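Local coordinates for hypothetical protein VC1899 (Vibrio cholerae, PDB 1XMX) that is of unproven function but probably binds nucleic acid and carries a Card1-like domain of the PD-(D/E)XK endonuclease clan, at residues 38-43 with 59-64; 5-10 with 32-37; 180-185 with 364-369; 251-256 with 309-314. All coordinates share one frame; numbering follows the deposited sequence.

Contact 1: 38-43 with 59-64; sequences TQTVIY and FFEIPA
The CB of each of Y43 and F59 lies over a face of the other's ring, and this pair is the tight part of the contact. The CB of F59 lies over the centre of the Y43 ring, 3.5 Å above its plane. It stands only 2° off the ring normal, which is a clear CH-pi approach. The return contact is less centred. The CB of Y43 lies over a face of the F59 ring, shifted toward the rim, 4.2 Å from the ring centroid. The two rings are nearly parallel, with 16° between planes. They are slid so far apart (centroids 5.1 Å) that they barely overlap. F59 CG, anti to its own backbone N (chi1 -174°), comes to 3.9 Å from Y43 CG. The F59 ring is shared between Y43 and the start of helix 40-52. Its CZ is 4.1 Å from the backbone C of Q39, and its CE2 is 3.7 Å from OG1 of T40.

The other side is looser, polar and nearer solvent. E61 is exposed, and its OE2 stops 3.8 Å short of T40 OG1. The two side chains turn to H37 instead: T40 OG1 bonds its carbonyl O, and E61 OE2 bonds its ND1. Q39 holds the N-cap position, and its OE1 takes the N-H of D36. The contact docks the first turn of the helix on the edge strand of the sheet. This is typical of a beta-alpha-beta crossover, here strand 30-35, helix 40-52 and strand 56-61.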
loop_
_atom_site.group_PDB
_atom_site.type_symbol
_atom_site.label_atom_id
_atom_site.label_comp_id
_atom_site.label_asym_id
_atom_site.label_seq_id
_atom_site.Cartn_x
_atom_site.Cartn_y
_atom_site.Cartn_z
ATOM N N THR A 38 17.689 -13.081 16.205
ATOM C CA THR A 38 16.371 -12.505 16.380
ATOM C C THR A 38 15.728 -12.071 15.026
ATOM O O THR A 38 14.591 -11.695 14.990
ATOM C CB THR A 38 16.361 -11.272 17.317
ATOM O OG1 THR A 38 16.849 -10.139 16.597
ATOM C CG2 THR A 38 17.175 -11.499 18.579
ATOM N N GLN A 39 16.456 -12.119 13.933
ATOM C CA GLN A 39 15.883 -11.741 12.657
ATOM C C GLN A 39 15.436 -12.968 11.826
ATOM O O GLN A 39 15.062 -12.825 10.657
ATOM C CB GLN A 39 16.906 -10.897 11.886
ATOM C CG GLN A 39 17.117 -9.573 12.557
ATOM C CD GLN A 39 18.167 -8.753 11.871
ATOM O OE1 GLN A 39 19.285 -9.239 11.650
ATOM N NE2 GLN A 39 17.816 -7.533 11.476
ATOM N N THR A 40 15.478 -14.153 12.429
ATOM C CA THR A 40 14.949 -15.387 11.823
ATOM C C THR A 40 13.511 -15.202 11.268
ATOM O O THR A 40 13.150 -15.702 10.178
ATOM C CB THR A 40 14.925 -16.531 12.896
ATOM O OG1 THR A 40 16.254 -16.824 13.319
ATOM C CG2 THR A 40 14.294 -17.794 12.319
ATOM N N VAL A 41 12.687 -14.470 12.005
ATOM C CA VAL A 41 11.280 -14.305 11.577
ATOM C C VAL A 41 11.174 -13.430 10.289
ATOM O O VAL A 41 10.432 -13.762 9.371
ATOM C CB VAL A 41 10.387 -13.810 12.743
ATOM C CG1 VAL A 41 10.897 -12.418 13.235
ATOM C CG2 VAL A 41 8.884 -13.817 12.315
ATOM N N ILE A 42 11.957 -12.336 10.226
ATOM C CA ILE A 42 12.051 -11.512 9.042
ATOM C C ILE A 42 12.518 -12.389 7.886
ATOM O O ILE A 42 11.899 -12.400 6.807
ATOM C CB ILE A 42 13.025 -10.291 9.221
ATOM C CG1 ILE A 42 12.599 -9.412 10.421
ATOM C CG2 ILE A 42 13.022 -9.433 7.982
ATOM C CD1 ILE A 42 13.686 -8.403 10.863
ATOM N N TYR A 43 13.583 -13.154 8.097
ATOM C CA TYR A 43 13.999 -14.148 7.119
ATOM C C TYR A 43 12.878 -15.077 6.572
ATOM O O TYR A 43 12.795 -15.304 5.355
ATOM C CB TYR A 43 15.167 -14.975 7.630
ATOM C CG TYR A 43 15.445 -16.220 6.787
ATOM C CD1 TYR A 43 16.020 -16.123 5.506
ATOM C CD2 TYR A 43 15.123 -17.493 7.262
ATOM C CE1 TYR A 43 16.284 -17.300 4.711
ATOM C CE2 TYR A 43 15.396 -18.638 6.520
ATOM C CZ TYR A 43 15.961 -18.535 5.225
ATOM O OH TYR A 43 16.255 -19.705 4.483
ATOM N N PHE A 59 19.873 -18.345 5.151
ATOM C CA PHE A 59 20.050 -17.423 6.219
ATOM C C PHE A 59 21.398 -17.760 6.811
ATOM O O PHE A 59 21.643 -18.888 7.200
ATOM C CB PHE A 59 18.946 -17.593 7.302
ATOM C CG PHE A 59 19.001 -16.544 8.398
ATOM C CD1 PHE A 59 19.242 -15.192 8.090
ATOM C CD2 PHE A 59 18.724 -16.869 9.721
ATOM C CE1 PHE A 59 19.245 -14.195 9.097
ATOM C CE2 PHE A 59 18.715 -15.883 10.709
ATOM C CZ PHE A 59 18.988 -14.542 10.408
ATOM N N PHE A 60 22.278 -16.774 6.862
ATOM C CA PHE A 60 23.588 -16.953 7.455
ATOM C C PHE A 60 23.633 -16.008 8.653
ATOM O O PHE A 60 23.488 -14.789 8.512
ATOM C CB PHE A 60 24.694 -16.647 6.441
ATOM C CG PHE A 60 26.084 -16.643 7.047
ATOM C CD1 PHE A 60 26.643 -15.472 7.562
ATOM C CD2 PHE A 60 26.829 -17.814 7.102
ATOM C CE1 PHE A 60 27.912 -15.492 8.146
ATOM C CE2 PHE A 60 28.137 -17.829 7.656
ATOM C CZ PHE A 60 28.648 -16.657 8.184
ATOM N N GLU A 61 23.826 -16.579 9.845
ATOM C CA GLU A 61 23.711 -15.807 11.091
ATOM C C GLU A 61 25.027 -15.275 11.545
ATOM O O GLU A 61 25.969 -16.050 11.781
ATOM C CB GLU A 61 23.182 -16.671 12.238
ATOM C CG GLU A 61 21.763 -16.383 12.570
ATOM C CD GLU A 61 21.211 -17.244 13.670
ATOM O OE1 GLU A 61 21.954 -17.539 14.669
ATOM O OE2 GLU A 61 20.012 -17.610 13.528
ATOM N N ILE A 62 25.072 -13.963 11.745
ATOM C CA ILE A 62 26.236 -13.370 12.348
ATOM C C ILE A 62 25.967 -13.227 13.823
ATOM O O ILE A 62 24.846 -13.301 14.281
ATOM C CB ILE A 62 26.581 -11.989 11.766
ATOM C CG1 ILE A 62 25.307 -11.201 11.532
ATOM C CG2 ILE A 62 27.391 -12.121 10.389
ATOM C CD1 ILE A 62 25.456 -9.663 11.603
ATOM N N PRO A 63 27.018 -12.995 14.583
ATOM C CA PRO A 63 26.753 -12.792 15.976
ATOM C C PRO A 63 26.058 -11.445 16.102
ATOM O O PRO A 63 26.141 -10.598 15.223
ATOM C CB PRO A 63 28.160 -12.824 16.613
ATOM C CG PRO A 63 29.135 -12.570 15.507
ATOM C CD PRO A 63 28.448 -12.881 14.210
ATOM N N ALA A 64 25.328 -11.268 17.164
ATOM C CA ALA A 64 24.447 -10.098 17.306
ATOM C C ALA A 64 25.112 -8.841 17.929
ATOM O O ALA A 64 24.633 -7.738 17.734
ATOM C CB ALA A 64 23.188 -10.507 18.096
#

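Contact 2: 5-10 with 32-37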
loop_
_atom_site.group_PDB
_atom_site.type_symbol
_atom_site.label_atom_id
_atom_site.label_comp_id
_atom_site.label_asym_id
_atom_site.label_seq_id
_atom_site.Cartn_x
_atom_site.Cartn_y
_atom_site.Cartn_z
ATOM N N ILE A 5 24.399 -15.549 -7.469
ATOM C CA ILE A 5 23.586 -15.317 -6.263
ATOM C C ILE A 5 23.712 -13.919 -5.700
ATOM O O ILE A 5 24.711 -13.238 -5.954
ATOM C CB ILE A 5 23.840 -16.407 -5.188
ATOM C CG1 ILE A 5 24.980 -16.092 -4.280
ATOM C CG2 ILE A 5 24.237 -17.700 -5.807
ATOM C CD1 ILE A 5 25.000 -17.136 -3.111
ATOM N N HIS A 6 22.690 -13.469 -4.963
ATOM C CA HIS A 6 22.766 -12.226 -4.186
ATOM C C HIS A 6 23.120 -12.483 -2.710
ATOM O O HIS A 6 22.805 -13.537 -2.187
ATOM C CB HIS A 6 21.399 -11.491 -4.253
ATOM C CG HIS A 6 21.138 -10.869 -5.586
ATOM N ND1 HIS A 6 20.134 -9.957 -5.806
ATOM C CD2 HIS A 6 21.795 -10.997 -6.768
ATOM C CE1 HIS A 6 20.150 -9.570 -7.069
ATOM N NE2 HIS A 6 21.153 -10.177 -7.670
ATOM N N VAL A 7 23.748 -11.509 -2.040
ATOM C CA VAL A 7 23.835 -11.533 -0.603
ATOM C C VAL A 7 23.254 -10.215 -0.101
ATOM O O VAL A 7 23.500 -9.186 -0.697
ATOM C CB VAL A 7 25.273 -11.736 -0.109
ATOM C CG1 VAL A 7 25.302 -11.668 1.453
ATOM C CG2 VAL A 7 25.792 -13.114 -0.600
ATOM N N GLY A 8 22.441 -10.254 0.961
ATOM C CA GLY A 8 21.825 -9.028 1.478
ATOM C C GLY A 8 21.821 -9.055 2.972
ATOM O O GLY A 8 21.965 -10.127 3.555
ATOM N N ILE A 9 21.727 -7.884 3.604
ATOM C CA ILE A 9 21.778 -7.811 5.070
ATOM C C ILE A 9 20.361 -7.466 5.539
ATOM O O ILE A 9 19.814 -6.442 5.161
ATOM C CB ILE A 9 22.758 -6.741 5.623
ATOM C CG1 ILE A 9 24.181 -6.831 5.002
ATOM C CG2 ILE A 9 22.882 -6.877 7.157
ATOM C CD1 ILE A 9 24.783 -8.044 5.217
ATOM N N ILE A 10 19.745 -8.365 6.297
ATOM C CA ILE A 10 18.402 -8.108 6.790
ATOM C C ILE A 10 18.366 -6.879 7.702
ATOM O O ILE A 10 19.262 -6.655 8.539
ATOM C CB ILE A 10 17.801 -9.348 7.532
ATOM C CG1 ILE A 10 17.326 -10.425 6.527
ATOM C CG2 ILE A 10 16.561 -8.928 8.425
ATOM C CD1 ILE A 10 17.090 -11.758 7.170
ATOM N N ILE A 32 21.392 -15.168 -0.196
ATOM C CA ILE A 32 21.708 -15.497 1.189
ATOM C C ILE A 32 21.571 -14.230 1.951
ATOM O O ILE A 32 22.225 -13.207 1.628
ATOM C CB ILE A 32 23.180 -16.027 1.319
ATOM C CG1 ILE A 32 23.303 -17.307 0.502
ATOM C CG2 ILE A 32 23.652 -16.201 2.795
ATOM C CD1 ILE A 32 24.683 -17.776 0.287
ATOM N N PHE A 33 20.688 -14.287 2.949
ATOM C CA PHE A 33 20.465 -13.132 3.812
ATOM C C PHE A 33 21.397 -13.320 4.997
ATOM O O PHE A 33 21.527 -14.413 5.493
ATOM C CB PHE A 33 19.022 -13.108 4.298
ATOM C CG PHE A 33 18.016 -12.859 3.222
ATOM C CD1 PHE A 33 17.815 -11.574 2.726
ATOM C CD2 PHE A 33 17.231 -13.886 2.751
ATOM C CE1 PHE A 33 16.840 -11.332 1.745
ATOM C CE2 PHE A 33 16.269 -13.649 1.764
ATOM C CZ PHE A 33 16.072 -12.377 1.279
ATOM N N ILE A 34 22.041 -12.250 5.422
ATOM C CA ILE A 34 22.876 -12.234 6.614
ATOM C C ILE A 34 22.065 -11.511 7.709
ATOM O O ILE A 34 21.452 -10.499 7.430
ATOM C CB ILE A 34 24.177 -11.457 6.338
ATOM C CG1 ILE A 34 25.114 -12.296 5.473
ATOM C CG2 ILE A 34 24.911 -11.041 7.653
ATOM C CD1 ILE A 34 26.108 -11.461 4.701
ATOM N N GLY A 35 21.995 -12.056 8.927
ATOM C CA GLY A 35 21.202 -11.429 9.991
ATOM C C GLY A 35 21.605 -12.041 11.329
ATOM O O GLY A 35 22.342 -13.034 11.367
ATOM N N ASP A 36 21.113 -11.477 12.432
ATOM C CA ASP A 36 21.304 -12.111 13.721
ATOM C C ASP A 36 20.140 -13.021 14.085
ATOM O O ASP A 36 19.121 -13.034 13.382
ATOM C CB ASP A 36 21.607 -11.074 14.796
ATOM C CG ASP A 36 20.404 -10.230 15.171
ATOM O OD1 ASP A 36 19.260 -10.679 15.101
ATOM O OD2 ASP A 36 20.601 -9.095 15.588
ATOM N N HIS A 37 20.281 -13.790 15.161
ATOM C CA HIS A 37 19.273 -14.789 15.455
ATOM C C HIS A 37 17.862 -14.250 15.584
ATOM O O HIS A 37 16.926 -14.875 15.080
ATOM C CB HIS A 37 19.630 -15.705 16.624
ATOM C CG HIS A 37 18.614 -16.784 16.828
ATOM N ND1 HIS A 37 18.425 -17.810 15.915
ATOM C CD2 HIS A 37 17.682 -16.969 17.796
ATOM C CE1 HIS A 37 17.427 -18.580 16.314
ATOM N NE2 HIS A 37 16.973 -18.107 17.464
#
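I34 fits its tip between V7 and I9 of the adjacent strand. Its CD1 is 3.4 Å from V7 CG1, tighter than usual for two carbons, and 3.7 Å from I9 CD1. I9 bends back to close this hollow. Its chi2 of -59° swings CD1 to within 3.6 Å of I34 CB. Toward the N-terminal ends of the two segments, I5 CD1 touches I32 CD1 tightly at 3.5 Å, the side chains crossing obliquely. V7, I9, I32 and I34 all point to one face of the sheet. There I32 packs on I5 and only loosely on V7, with V7 CG2 4.4 Å from I32 CB.

The face of F33 is built differently. G8, its ladder partner, adds no side chain there. I10 fills in beyond the strand end and crosses F33 at about a right angle, its CD1 3.7 Å from F33 CB.

The strands run parallel, paired V7-I32, G8-F33 and I9-I34. Four backbone bonds join them, among them I34 N to G8 O at 2.8 Å.

Strand 88-92 bonds the other edge of 4-9, while strand 56-61 flanks 30-35. Helix 40-52 packs on I10 and F33, and L17 of helix 15-22 also touches F33.

Contact 3: 180-185 with 364-369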
loop_
_atom_site.group_PDB
_atom_site.type_symbol
_atom_site.label_atom_id
_atom_site.label_comp_id
_atom_site.label_asym_id
_atom_site.label_seq_id
_atom_site.Cartn_x
_atom_site.Cartn_y
_atom_site.Cartn_z
ATOM N N ASN A 180 -19.851 17.434 -7.010
ATOM C CA ASN A 180 -20.786 18.370 -6.418
ATOM C C ASN A 180 -20.826 18.076 -4.932
ATOM O O ASN A 180 -21.897 18.057 -4.342
ATOM C CB ASN A 180 -22.184 18.122 -7.003
ATOM C CG ASN A 180 -22.245 18.447 -8.466
ATOM O OD1 ASN A 180 -22.066 19.585 -8.843
ATOM N ND2 ASN A 180 -22.445 17.440 -9.307
ATOM N N ALA A 181 -19.679 17.792 -4.341
ATOM C CA ALA A 181 -19.646 17.279 -2.958
ATOM C C ALA A 181 -20.225 18.223 -1.888
ATOM O O ALA A 181 -20.917 17.783 -0.958
ATOM C CB ALA A 181 -18.229 16.841 -2.570
ATOM N N LEU A 182 -19.894 19.507 -1.980
ATOM C CA LEU A 182 -20.393 20.459 -1.002
ATOM C C LEU A 182 -21.898 20.621 -1.176
ATOM O O LEU A 182 -22.614 20.699 -0.186
ATOM C CB LEU A 182 -19.671 21.802 -1.080
ATOM C CG LEU A 182 -18.209 21.853 -0.636
ATOM C CD1 LEU A 182 -17.835 23.284 -0.489
ATOM C CD2 LEU A 182 -18.042 21.096 0.686
ATOM N N GLU A 183 -22.377 20.632 -2.428
ATOM C CA GLU A 183 -23.841 20.747 -2.713
ATOM C C GLU A 183 -24.637 19.586 -2.112
ATOM O O GLU A 183 -25.744 19.750 -1.647
ATOM C CB GLU A 183 -24.078 20.781 -4.230
ATOM C CG GLU A 183 -25.568 20.722 -4.657
ATOM C CD GLU A 183 -25.775 20.394 -6.165
ATOM O OE1 GLU A 183 -24.842 20.016 -6.917
ATOM O OE2 GLU A 183 -26.933 20.518 -6.597
ATOM N N LEU A 184 -24.029 18.407 -2.099
ATOM C CA LEU A 184 -24.717 17.187 -1.731
ATOM C C LEU A 184 -24.488 16.784 -0.296
ATOM O O LEU A 184 -25.115 15.853 0.190
ATOM C CB LEU A 184 -24.287 16.052 -2.679
ATOM C CG LEU A 184 -24.785 16.254 -4.126
ATOM C CD1 LEU A 184 -24.401 15.058 -5.065
ATOM C CD2 LEU A 184 -26.231 16.450 -4.169
ATOM N N GLY A 185 -23.595 17.494 0.383
ATOM C CA GLY A 185 -23.226 17.221 1.768
ATOM C C GLY A 185 -24.333 16.628 2.621
ATOM O O GLY A 185 -24.385 15.423 2.810
ATOM N N GLY A 364 -9.520 16.974 -0.118
ATOM C CA GLY A 364 -10.819 17.321 0.433
ATOM C C GLY A 364 -11.858 17.641 -0.630
ATOM O O GLY A 364 -11.621 17.484 -1.866
ATOM N N PRO A 365 -13.045 18.083 -0.155
ATOM C CA PRO A 365 -14.202 18.298 -1.030
ATOM C C PRO A 365 -13.908 19.235 -2.188
ATOM O O PRO A 365 -14.392 19.027 -3.278
ATOM C CB PRO A 365 -15.260 18.904 -0.080
ATOM C CG PRO A 365 -14.516 19.282 1.175
ATOM C CD PRO A 365 -13.348 18.364 1.264
ATOM N N ASP A 366 -13.121 20.269 -1.964
ATOM C CA ASP A 366 -12.886 21.256 -3.000
ATOM C C ASP A 366 -12.154 20.610 -4.188
ATOM O O ASP A 366 -12.438 20.901 -5.379
ATOM C CB ASP A 366 -12.101 22.433 -2.418
ATOM C CG ASP A 366 -12.928 23.259 -1.416
ATOM O OD1 ASP A 366 -14.195 23.226 -1.468
ATOM O OD2 ASP A 366 -12.300 23.940 -0.567
ATOM N N GLU A 367 -11.257 19.684 -3.867
ATOM C CA GLU A 367 -10.425 19.062 -4.876
ATOM C C GLU A 367 -10.966 17.753 -5.370
ATOM O O GLU A 367 -10.390 17.136 -6.275
ATOM C CB GLU A 367 -9.056 18.875 -4.278
ATOM C CG GLU A 367 -8.689 20.169 -3.620
ATOM C CD GLU A 367 -7.714 19.955 -2.534
ATOM O OE1 GLU A 367 -6.524 19.875 -2.931
ATOM O OE2 GLU A 367 -8.144 19.844 -1.331
ATOM N N LEU A 368 -12.073 17.317 -4.788
ATOM C CA LEU A 368 -12.672 16.078 -5.269
ATOM C C LEU A 368 -13.118 16.116 -6.726
ATOM O O LEU A 368 -13.153 15.069 -7.410
ATOM C CB LEU A 368 -13.821 15.634 -4.371
ATOM C CG LEU A 368 -13.482 14.880 -3.106
ATOM C CD1 LEU A 368 -14.824 14.611 -2.441
ATOM C CD2 LEU A 368 -12.758 13.557 -3.455
ATOM N N LYS A 369 -13.445 17.300 -7.210
ATOM C CA LYS A 369 -13.773 17.443 -8.636
ATOM C C LYS A 369 -12.522 17.269 -9.531
ATOM O O LYS A 369 -12.641 17.058 -10.723
ATOM C CB LYS A 369 -14.527 18.747 -8.938
ATOM C CG LYS A 369 -13.862 19.987 -8.427
ATOM C CD LYS A 369 -14.816 20.736 -7.415
ATOM C CE LYS A 369 -15.970 21.492 -8.115
ATOM N NZ LYS A 369 -17.313 21.238 -7.452
HETATM O O HOH W 1 -16.568 19.020 -5.347
#
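L182 and P365 make the closest of the apolar contacts. CD2 of L182 comes up to the proline ring at 3.6 Å from CB, with CG a little farther at 4.0 Å. The two methyls of L182 divide their contacts, CD2 going to P365 and CD1 to D366. A181 adds a smaller surface. Its CB points at the other segment and meets L368 CD1 at 4.1 Å and P365 CB more loosely. F344 also touches both A181 and L368, extending the apolar patch.

One contact is mixed. CD1 of L182 lies 3.8 Å from OD1 of D366. Both residues are exposed, so this is the outer border of the patch.

The polar link goes through a water. It donates to P365 O at 3.0 Å and accepts from K369 NZ at 3.1 Å. A weak bond from A181 N, at 3.5 Å, ties it to the start of helix 181-201. K369 NZ also bonds S179 O, so the lysine reaches across to the chain just before the helix. Within the loop, E367 N bonds G364 O.

The chemistry is that of plain packing between helix 181-201 and the loop after strand 361-363. A few apolar contacts, close only at L182 and P365, join the segments. The lysine and one water bridge the polar backbone groups beside them.

Contact 4: 251-256 with 309-314; sequences GEWLET and CKTKGM
T311 turns its methyl, not its hydroxyl, to helix 243-266. With OG1 between the backbone N and the carbonyl carbon (chi1 55°), CG2 is placed anti to the carbonyl carbon. It lands 3.3 Å from G251 O and 3.9 Å from L254 CB. W253 NE1 is next, at 4.0 Å from the same methyl. L254 CB also sits over the centre of one face of the W253 indole. W177 and F344 meet this ring edge-to-face.

L254 holds CG anti to its backbone N (chi1 177°), which brings CG to 4.1 Å from C309 CB. Its CD2 is 3.9 Å from C309 CB and goes on to K310 O, at 3.4 Å. SG of C309 touches E255, 3.8 Å from CA. The E255 chain is extended beyond CG. Its OE2 bonds N278 ND2, and OE1 comes near OD1 of D295. A water bonds C309 O at 2.8 Å and may also reach E255 OE1, weakly.

D295 lies on strand 288-300, and K310 on its antiparallel neighbour 303-310. The two are consistent with the acidic and lysine positions of the PD-(D/E)XK motif, and E255 would then stand beside that site. The chemistry implies two sides. L254, C309 and T311 pack the helix on the strand end by apolar contact. Next to them E255 and D295 bring like charges close on an acidic side that holds water.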
loop_
_atom_site.group_PDB
_atom_site.type_symbol
_atom_site.label_atom_id
_atom_site.label_comp_id
_atom_site.label_asym_id
_atom_site.label_seq_id
_atom_site.Cartn_x
_atom_site.Cartn_y
_atom_site.Cartn_z
ATOM N N GLY A 251 -21.941 4.903 2.007
ATOM C CA GLY A 251 -20.696 5.675 2.030
ATOM C C GLY A 251 -19.533 5.015 1.310
ATOM O O GLY A 251 -18.502 5.641 1.081
ATOM N N GLU A 252 -19.688 3.743 0.948
ATOM C CA GLU A 252 -18.643 3.045 0.174
ATOM C C GLU A 252 -18.507 3.561 -1.239
ATOM O O GLU A 252 -17.606 3.140 -1.936
ATOM C CB GLU A 252 -18.921 1.557 0.111
ATOM C CG GLU A 252 -19.134 0.924 1.469
ATOM C CD GLU A 252 -18.637 -0.500 1.467
ATOM O OE1 GLU A 252 -18.197 -0.936 0.369
ATOM O OE2 GLU A 252 -18.693 -1.171 2.546
ATOM N N TRP A 253 -19.409 4.462 -1.670
ATOM C CA TRP A 253 -19.280 5.093 -2.982
ATOM C C TRP A 253 -17.908 5.785 -3.220
ATOM O O TRP A 253 -17.398 5.819 -4.343
ATOM C CB TRP A 253 -20.424 6.094 -3.227
ATOM C CG TRP A 253 -20.365 7.314 -2.395
ATOM C CD1 TRP A 253 -20.953 7.489 -1.190
ATOM C CD2 TRP A 253 -19.668 8.551 -2.689
ATOM N NE1 TRP A 253 -20.682 8.740 -0.712
ATOM C CE2 TRP A 253 -19.892 9.412 -1.601
ATOM C CE3 TRP A 253 -18.907 9.011 -3.774
ATOM C CZ2 TRP A 253 -19.407 10.702 -1.563
ATOM C CZ3 TRP A 253 -18.390 10.296 -3.724
ATOM C CH2 TRP A 253 -18.644 11.127 -2.639
ATOM N N LEU A 254 -17.338 6.374 -2.173
ATOM C CA LEU A 254 -16.161 7.226 -2.329
ATOM C C LEU A 254 -14.917 6.370 -2.493
ATOM O O LEU A 254 -14.019 6.701 -3.259
ATOM C CB LEU A 254 -16.010 8.139 -1.120
ATOM C CG LEU A 254 -14.754 9.006 -1.182
ATOM C CD1 LEU A 254 -14.703 9.971 -2.403
ATOM C CD2 LEU A 254 -14.658 9.787 0.115
ATOM N N GLU A 255 -14.853 5.261 -1.781
ATOM C CA GLU A 255 -13.684 4.356 -1.905
ATOM C C GLU A 255 -13.783 3.581 -3.238
ATOM O O GLU A 255 -12.786 3.244 -3.833
ATOM C CB GLU A 255 -13.583 3.408 -0.715
ATOM C CG GLU A 255 -14.878 2.577 -0.475
ATOM C CD GLU A 255 -14.832 1.761 0.808
ATOM O OE1 GLU A 255 -14.011 2.046 1.707
ATOM O OE2 GLU A 255 -15.626 0.835 0.960
ATOM N N THR A 256 -14.991 3.221 -3.632
ATOM C CA THR A 256 -15.235 2.614 -4.925
ATOM C C THR A 256 -14.802 3.502 -6.089
ATOM O O THR A 256 -14.196 3.008 -7.038
ATOM C CB THR A 256 -16.747 2.318 -5.088
ATOM O OG1 THR A 256 -17.157 1.413 -4.059
ATOM C CG2 THR A 256 -17.005 1.638 -6.425
ATOM N N CYS A 309 -10.399 6.598 2.797
ATOM C CA CYS A 309 -11.559 7.436 2.426
ATOM C C CYS A 309 -12.493 7.699 3.633
ATOM O O CYS A 309 -12.868 6.769 4.332
ATOM C CB CYS A 309 -12.312 6.820 1.252
ATOM S SG CYS A 309 -11.178 6.532 -0.121
ATOM N N LYS A 310 -12.758 8.967 3.922
ATOM C CA LYS A 310 -13.804 9.351 4.860
ATOM C C LYS A 310 -14.945 10.084 4.136
ATOM O O LYS A 310 -14.719 10.957 3.281
ATOM C CB LYS A 310 -13.265 10.204 6.008
ATOM C CG LYS A 310 -12.423 9.402 7.020
ATOM C CD LYS A 310 -11.936 10.295 8.158
ATOM C CE LYS A 310 -13.016 10.622 9.172
ATOM N NZ LYS A 310 -13.898 9.404 9.354
ATOM N N THR A 311 -16.170 9.661 4.455
ATOM C CA THR A 311 -17.394 10.379 4.061
ATOM C C THR A 311 -18.037 11.189 5.232
ATOM O O THR A 311 -18.904 12.012 4.991
ATOM C CB THR A 311 -18.437 9.413 3.505
ATOM O OG1 THR A 311 -18.652 8.402 4.487
ATOM C CG2 THR A 311 -17.979 8.748 2.192
ATOM N N LYS A 312 -17.584 10.984 6.470
ATOM C CA LYS A 312 -18.038 11.782 7.612
ATOM C C LYS A 312 -16.917 12.695 8.101
ATOM O O LYS A 312 -15.745 12.525 7.737
ATOM C CB LYS A 312 -18.476 10.882 8.782
ATOM C CG LYS A 312 -19.903 10.279 8.709
ATOM C CD LYS A 312 -20.865 11.196 7.851
ATOM C CE LYS A 312 -22.391 11.072 8.155
ATOM N NZ LYS A 312 -22.835 12.226 9.024
ATOM N N GLY A 313 -17.262 13.656 8.954
ATOM C CA GLY A 313 -16.291 14.629 9.456
ATOM C C GLY A 313 -15.416 14.129 10.592
ATOM O O GLY A 313 -15.755 13.169 11.296
ATOM N N MET A 314 -14.263 14.768 10.767
ATOM C CA MET A 314 -13.371 14.446 11.895
ATOM C C MET A 314 -13.785 15.132 13.185
ATOM O O MET A 314 -13.943 16.356 13.232
ATOM C CB MET A 314 -11.909 14.832 11.585
ATOM C CG MET A 314 -10.976 13.668 11.355
ATOM S SD MET A 314 -9.670 14.069 10.161
ATOM C CE MET A 314 -10.572 13.550 8.707
HETATM O O HOH W 2 -14.723 4.905 3.332
#

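The contacts fall into two pairs on opposite sides of the chain's centre. Contact 2 closes before contact 1 opens; both lie in the N-terminal alpha/beta part, with centres 8 Å apart. They share one sheet, where strands 30-35 and 56-61 are neighbours: F60 N probably bonds F33 O. Contact 3 joins 180-185 to the C-terminal loop 364-369. Contact 4 is nested in the long chain loop that it closes. Their centres are 12 Å apart, and they touch through L368 and L254. Contacts 1 and 3 have centres about 51 Å apart. The two pairs thus lie in well-separated parts of the chain, and the Card1-like endonuclease region holds contact 4 and residues 364-369.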